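Local structure of Serine/threonine/tyrosine-interacting protein (Homo sapiens, 2R0B) at residues E70-F75 / S104-I109; V108-M113 / H142-Y147. The protein is a catalytically inactive phosphatase that holds ERK1 and ERK2 in the nucleus and binds the F-box of FBXW7, blocking its assembly into the SCF ubiquitin ligase. All coordinates share one frame; numbering follows the deposited sequence.

Interaction 1 of 2, residues E70-F75 / S104-I109. With SO4 (sulfate ion), chain B.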
loop_
_atom_site.group_PDB
_atom_site.type_symbol
_atom_site.label_atom_id
_atom_site.label_comp_id
_atom_site.label_asym_id
_atom_site.label_seq_id
_atom_site.Cartn_x
_atom_site.Cartn_y
_atom_site.Cartn_z
ATOM N N GLU A 70 -0.823 -16.622 0.983
ATOM C CA GLU A 70 -1.749 -15.667 1.601
ATOM C C GLU A 70 -2.622 -15.063 0.494
ATOM O O GLU A 70 -2.138 -14.724 -0.580
ATOM C CB GLU A 70 -0.982 -14.575 2.360
ATOM C CG GLU A 70 -1.835 -13.395 2.879
ATOM C CD GLU A 70 -2.857 -13.814 3.929
ATOM O OE1 GLU A 70 -2.619 -13.529 5.132
ATOM O OE2 GLU A 70 -3.867 -14.470 3.555
ATOM N N ASN A 71 -3.919 -14.990 0.738
ATOM C CA ASN A 71 -4.837 -14.351 -0.196
ATOM C C ASN A 71 -4.889 -12.849 0.040
ATOM O O ASN A 71 -5.394 -12.376 1.083
ATOM C CB ASN A 71 -6.235 -14.963 -0.033
ATOM C CG ASN A 71 -7.300 -14.320 -0.930
ATOM O OD1 ASN A 71 -7.166 -13.185 -1.411
ATOM N ND2 ASN A 71 -8.392 -15.061 -1.142
ATOM N N ILE A 72 -4.374 -12.089 -0.927
ATOM C CA ILE A 72 -4.544 -10.623 -0.911
ATOM C C ILE A 72 -5.518 -10.123 -1.983
ATOM O O ILE A 72 -6.045 -9.031 -1.858
ATOM C CB ILE A 72 -3.204 -9.855 -1.071
ATOM C CG1 ILE A 72 -2.545 -10.141 -2.432
ATOM C CG2 ILE A 72 -2.278 -10.147 0.112
ATOM C CD1 ILE A 72 -1.217 -9.341 -2.648
ATOM N N ILE A 73 -5.759 -10.905 -3.034
ATOM C CA ILE A 73 -6.726 -10.487 -4.067
ATOM C C ILE A 73 -8.116 -10.181 -3.488
ATOM O O ILE A 73 -8.794 -9.263 -3.949
ATOM C CB ILE A 73 -6.789 -11.504 -5.243
ATOM C CG1 ILE A 73 -7.628 -10.956 -6.397
ATOM C CG2 ILE A 73 -7.280 -12.870 -4.753
ATOM C CD1 ILE A 73 -7.620 -11.851 -7.647
ATOM N N ARG A 74 -8.520 -10.923 -2.447
ATOM C CA ARG A 74 -9.796 -10.640 -1.783
ATOM C C ARG A 74 -9.957 -9.173 -1.324
ATOM O O ARG A 74 -11.092 -8.694 -1.185
ATOM C CB ARG A 74 -10.018 -11.590 -0.596
ATOM C CG ARG A 74 -8.974 -11.429 0.514
ATOM C CD ARG A 74 -9.112 -12.469 1.585
ATOM N NE ARG A 74 -7.911 -12.529 2.405
ATOM C CZ ARG A 74 -7.898 -12.713 3.724
ATOM N NH1 ARG A 74 -9.025 -12.849 4.410
ATOM N NH2 ARG A 74 -6.742 -12.748 4.369
ATOM N N PHE A 75 -8.837 -8.477 -1.095
ATOM C CA PHE A 75 -8.884 -7.104 -0.563
ATOM C C PHE A 75 -8.608 -6.019 -1.623
ATOM O O PHE A 75 -8.770 -4.812 -1.319
ATOM C CB PHE A 75 -7.902 -6.903 0.619
ATOM C CG PHE A 75 -8.286 -7.638 1.892
ATOM C CD1 PHE A 75 -9.531 -7.442 2.484
ATOM C CD2 PHE A 75 -7.382 -8.501 2.509
ATOM C CE1 PHE A 75 -9.874 -8.146 3.650
ATOM C CE2 PHE A 75 -7.704 -9.188 3.674
ATOM C CZ PHE A 75 -8.950 -9.005 4.252
ATOM N N SER A 104 2.773 -4.458 1.058
ATOM C CA SER A 104 2.442 -3.070 0.796
ATOM C C SER A 104 2.655 -2.710 -0.684
ATOM O O SER A 104 1.764 -2.090 -1.315
ATOM C CB SER A 104 3.241 -2.164 1.721
ATOM O OG SER A 104 4.604 -2.482 1.630
ATOM N N ALA A 105 3.782 -3.156 -1.242
ATOM C CA ALA A 105 4.066 -2.903 -2.651
ATOM C C ALA A 105 2.999 -3.530 -3.529
ATOM O O ALA A 105 2.551 -2.904 -4.487
ATOM C CB ALA A 105 5.437 -3.430 -3.050
ATOM N N ALA A 106 2.578 -4.761 -3.216
ATOM C CA ALA A 106 1.559 -5.406 -4.051
ATOM C C ALA A 106 0.247 -4.600 -4.091
ATOM O O ALA A 106 -0.382 -4.458 -5.147
ATOM C CB ALA A 106 1.298 -6.850 -3.599
ATOM N N PHE A 107 -0.184 -4.077 -2.942
ATOM C CA PHE A 107 -1.391 -3.268 -2.895
ATOM C C PHE A 107 -1.266 -1.964 -3.712
ATOM O O PHE A 107 -2.234 -1.543 -4.355
ATOM C CB PHE A 107 -1.824 -3.016 -1.435
ATOM C CG PHE A 107 -2.618 -4.151 -0.865
ATOM C CD1 PHE A 107 -3.975 -4.280 -1.170
ATOM C CD2 PHE A 107 -1.989 -5.155 -0.115
ATOM C CE1 PHE A 107 -4.706 -5.363 -0.675
ATOM C CE2 PHE A 107 -2.708 -6.242 0.364
ATOM C CZ PHE A 107 -4.073 -6.342 0.089
ATOM N N VAL A 108 -0.063 -1.378 -3.744
ATOM C CA VAL A 108 0.121 -0.130 -4.517
ATOM C C VAL A 108 0.117 -0.470 -6.008
ATOM O O VAL A 108 -0.435 0.281 -6.846
ATOM C CB VAL A 108 1.398 0.621 -4.069
ATOM C CG1 VAL A 108 1.829 1.646 -5.109
ATOM C CG2 VAL A 108 1.172 1.304 -2.680
ATOM N N ILE A 109 0.703 -1.623 -6.336
ATOM C CA ILE A 109 0.741 -2.095 -7.735
ATOM C C ILE A 109 -0.664 -2.398 -8.244
ATOM O O ILE A 109 -0.985 -2.102 -9.386
ATOM C CB ILE A 109 1.741 -3.272 -7.934
ATOM C CG1 ILE A 109 3.186 -2.716 -7.817
ATOM C CG2 ILE A 109 1.488 -4.008 -9.297
ATOM C CD1 ILE A 109 4.303 -3.729 -7.470
HETATM S S SO4 B . 5.883 -5.838 3.580
HETATM O O1 SO4 B . 7.208 -5.804 2.962
HETATM O O2 SO4 B . 5.301 -7.125 3.221
HETATM O O3 SO4 B . 5.967 -5.801 5.038
HETATM O O4 SO4 B . 5.046 -4.730 3.122
#
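Ile-72 and Phe-75 pack on the outer end of the Phe-107 ring. Ile-72 CB lies 3.8 Å from Phe-107 CZ, and its CG2 branch reaches CE2. The approach is oblique. Phe-75 touches with CB, 3.8 Å from Phe-107 CE1, at the ring edge near its plane. Phe-76 meets the same ring edge-to-face. The other branch of Ile-72 runs to Ala-106, one residue earlier. CG1 sits between the backbone N and the carbonyl carbon (chi1 63°), and the extended chain puts CD1 3.7 Å from Ala-106 CB. With an alanine in place of Phe-107, Ile-72 CB and Phe-75 CB would probably lose their shared packing surface, opening a gap between loop and helix.

Bonds within 70-75 shape the loop. Asn-71 OD1 accepts from Arg-74 N at 2.8 Å in an Asx motif. Arg-74 NE meets Asn-71 O at 2.8 Å, nearly straight (175°). This bond lies in the guanidinium plane but above the carbonyl plane. Phe-75 CE2 covers one guanidinium face.

At the helix start, Ser-104 N and OG both bond sulfate O4, OG at 2.7 Å. The ion, probably from the crystallisation liquor, is also held by Arg-103 NE and the backbone N of Asn-98, Ala-99, Ile-101 and Ser-102. The contact packs the loop before helix 76-88 on the helix after the phosphate-binding loop of the protein-tyrosine phosphatase fold, here a pseudophosphatase.

Interaction 2 of 2, residues V108-M113 / H142-Y147. With SO4 (sulfate ion), chain C.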
loop_
_atom_site.group_PDB
_atom_site.type_symbol
_atom_site.label_atom_id
_atom_site.label_comp_id
_atom_site.label_asym_id
_atom_site.label_seq_id
_atom_site.Cartn_x
_atom_site.Cartn_y
_atom_site.Cartn_z
ATOM N N VAL A 108 -0.063 -1.378 -3.744
ATOM C CA VAL A 108 0.121 -0.130 -4.517
ATOM C C VAL A 108 0.117 -0.470 -6.008
ATOM O O VAL A 108 -0.435 0.281 -6.846
ATOM C CB VAL A 108 1.398 0.621 -4.069
ATOM C CG1 VAL A 108 1.829 1.646 -5.109
ATOM C CG2 VAL A 108 1.172 1.304 -2.680
ATOM N N ILE A 109 0.703 -1.623 -6.336
ATOM C CA ILE A 109 0.741 -2.095 -7.735
ATOM C C ILE A 109 -0.664 -2.398 -8.244
ATOM O O ILE A 109 -0.985 -2.102 -9.386
ATOM C CB ILE A 109 1.741 -3.272 -7.934
ATOM C CG1 ILE A 109 3.186 -2.716 -7.817
ATOM C CG2 ILE A 109 1.488 -4.008 -9.297
ATOM C CD1 ILE A 109 4.303 -3.729 -7.470
ATOM N N ALA A 110 -1.506 -2.993 -7.406
ATOM C CA ALA A 110 -2.857 -3.315 -7.844
ATOM C C ALA A 110 -3.612 -2.042 -8.220
ATOM O O ALA A 110 -4.293 -1.997 -9.244
ATOM C CB ALA A 110 -3.604 -4.059 -6.745
ATOM N N TYR A 111 -3.456 -1.012 -7.385
ATOM C CA TYR A 111 -4.100 0.266 -7.611
ATOM C C TYR A 111 -3.609 0.841 -8.937
ATOM O O TYR A 111 -4.414 1.325 -9.736
ATOM C CB TYR A 111 -3.857 1.243 -6.439
ATOM C CG TYR A 111 -4.501 2.578 -6.705
ATOM C CD1 TYR A 111 -5.872 2.779 -6.481
ATOM C CD2 TYR A 111 -3.768 3.605 -7.288
ATOM C CE1 TYR A 111 -6.474 4.004 -6.772
ATOM C CE2 TYR A 111 -4.359 4.826 -7.592
ATOM C CZ TYR A 111 -5.697 5.019 -7.326
ATOM O OH TYR A 111 -6.235 6.232 -7.676
ATOM N N ILE A 112 -2.302 0.756 -9.174
ATOM C CA ILE A 112 -1.707 1.356 -10.393
ATOM C C ILE A 112 -2.130 0.621 -11.658
ATOM O O ILE A 112 -2.499 1.249 -12.666
ATOM C CB ILE A 112 -0.172 1.401 -10.312
ATOM C CG1 ILE A 112 0.251 2.421 -9.279
ATOM C CG2 ILE A 112 0.449 1.713 -11.731
ATOM C CD1 ILE A 112 1.713 2.308 -8.866
ATOM N N MET A 113 -2.135 -0.711 -11.595
ATOM C CA MET A 113 -2.576 -1.520 -12.733
ATOM C C MET A 113 -3.996 -1.180 -13.194
ATOM O O MET A 113 -4.238 -0.910 -14.390
ATOM C CB MET A 113 -2.471 -3.022 -12.394
ATOM C CG MET A 113 -1.024 -3.529 -12.283
ATOM S SD MET A 113 -0.917 -5.254 -11.730
ATOM C CE MET A 113 -1.873 -6.079 -13.036
ATOM N N HIS A 142 1.304 -13.538 -9.079
ATOM C CA HIS A 142 0.194 -14.269 -9.673
ATOM C C HIS A 142 -1.166 -13.648 -9.345
ATOM O O HIS A 142 -2.030 -13.571 -10.228
ATOM C CB HIS A 142 0.236 -15.740 -9.262
ATOM C CG HIS A 142 1.292 -16.524 -9.969
ATOM N ND1 HIS A 142 1.000 -17.460 -10.941
ATOM C CD2 HIS A 142 2.640 -16.476 -9.885
ATOM C CE1 HIS A 142 2.125 -17.983 -11.397
ATOM N NE2 HIS A 142 3.137 -17.397 -10.777
ATOM N N GLN A 143 -1.370 -13.234 -8.087
ATOM C CA GLN A 143 -2.685 -12.683 -7.701
ATOM C C GLN A 143 -2.951 -11.324 -8.343
ATOM O O GLN A 143 -4.104 -11.001 -8.660
ATOM C CB GLN A 143 -2.850 -12.601 -6.186
ATOM C CG GLN A 143 -3.014 -13.955 -5.537
ATOM C CD GLN A 143 -3.079 -13.873 -4.043
ATOM O OE1 GLN A 143 -3.932 -13.171 -3.464
ATOM N NE2 GLN A 143 -2.193 -14.617 -3.392
ATOM N N LEU A 144 -1.883 -10.552 -8.556
ATOM C CA LEU A 144 -1.993 -9.286 -9.289
ATOM C C LEU A 144 -2.480 -9.513 -10.728
ATOM O O LEU A 144 -3.394 -8.840 -11.209
ATOM C CB LEU A 144 -0.645 -8.574 -9.265
ATOM C CG LEU A 144 -0.451 -7.954 -7.879
ATOM C CD1 LEU A 144 1.022 -7.617 -7.641
ATOM C CD2 LEU A 144 -1.353 -6.704 -7.708
ATOM N N GLN A 145 -1.848 -10.470 -11.403
ATOM C CA GLN A 145 -2.242 -10.895 -12.748
ATOM C C GLN A 145 -3.669 -11.454 -12.811
ATOM O O GLN A 145 -4.431 -11.188 -13.762
ATOM C CB GLN A 145 -1.182 -11.889 -13.260
ATOM C CG GLN A 145 0.219 -11.243 -13.322
ATOM C CD GLN A 145 1.340 -12.255 -13.536
ATOM O OE1 GLN A 145 1.373 -13.312 -12.903
ATOM N NE2 GLN A 145 2.271 -11.928 -14.432
ATOM N N GLU A 146 -4.039 -12.196 -11.775
ATOM C CA GLU A 146 -5.342 -12.826 -11.678
ATOM C C GLU A 146 -6.435 -11.751 -11.560
ATOM O O GLU A 146 -7.502 -11.900 -12.129
ATOM C CB GLU A 146 -5.350 -13.777 -10.470
ATOM C CG GLU A 146 -6.667 -14.504 -10.159
ATOM C CD GLU A 146 -6.665 -15.146 -8.785
ATOM O OE1 GLU A 146 -5.642 -15.127 -8.103
ATOM O OE2 GLU A 146 -7.727 -15.664 -8.355
ATOM N N TYR A 147 -6.143 -10.676 -10.832
ATOM C CA TYR A 147 -7.091 -9.610 -10.581
ATOM C C TYR A 147 -7.253 -8.796 -11.870
ATOM O O TYR A 147 -8.352 -8.356 -12.191
ATOM C CB TYR A 147 -6.605 -8.741 -9.403
ATOM C CG TYR A 147 -7.525 -7.585 -9.052
ATOM C CD1 TYR A 147 -8.853 -7.811 -8.660
ATOM C CD2 TYR A 147 -7.063 -6.264 -9.114
ATOM C CE1 TYR A 147 -9.702 -6.735 -8.350
ATOM C CE2 TYR A 147 -7.901 -5.185 -8.812
ATOM C CZ TYR A 147 -9.212 -5.427 -8.424
ATOM O OH TYR A 147 -10.052 -4.366 -8.116
HETATM S S SO4 C . 2.522 -9.463 -17.385
HETATM O O1 SO4 C . 1.801 -9.244 -18.654
HETATM O O2 SO4 C . 1.462 -9.816 -16.445
HETATM O O3 SO4 C . 3.500 -10.522 -17.568
HETATM O O4 SO4 C . 3.169 -8.204 -17.050
#
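Leu-144 is the hub of the apolar contact, packing from helix 138-152 against Ile-109, Ala-110 and Met-113 of helix 103-116. CD2 lies 3.6 Å from Ala-110 CB and nearly as close to Ala-110 CA, so it rests against the helix backbone. CD1 meets Ile-109 CG2 at 4.0 Å, the two side chains crossing at about a right angle. CB of Leu-144 points toward the facing helix. With CG anti to the carbonyl carbon (chi1 -76°) and an extended second torsion, each methyl reaches its partner.

Met-113 brings the sulfur contact. SD is 4.1 Å from Leu-144 CB, and the side chains again cross at about a right angle. The chain bends at its last torsion (chi3 59°). The bend carries CE to Leu-144 O at 3.6 Å, a methyl packed on a helix carbonyl.

Polar bonds lie outside the apolar contact. Gln-145, on the exposed side of its helix, gives NE2 to sulfate O2 at 3.0 Å, and Arg-121 also bonds this ion. The sulfate, probably from the crystallisation liquor, does not join the two helices. Tyr-147 OH bonds Glu-114 and so does tie them together.

Phe-76 and Tyr-120 also pack on Leu-144, joining it to helices 76-88 and 120-130. The segment axes run in the same general direction, crossing at -26° with a closest approach of 10.4 Å. This is plain helix-helix packing within the helical layer on one side of the sheet, part of the dual-specificity phosphatase fold.

Interactions 1 and 2 follow one another along helix 103-116, share Val-108 and Ile-109, and have centres about 7 Å apart. Gln-143 of helix 138-152 joins them directly. Its OE1 and NE2 make probable hydrogen bonds, both 2.8 Å, with Ile-72 N and Glu-70 O respectively. Loop 70-75 is thus held by both helices. Leu-144 CD2 also packs 3.5 Å from Ala-106 O, on the same alanine that meets Ile-72. Phe-76 touches Phe-107, Ala-110 and Leu-144, bridging the two contacts. Interaction 1 lies nearer the sulfate in the phosphate-binding loop; the sulfate at Gln-145 is a separate ion.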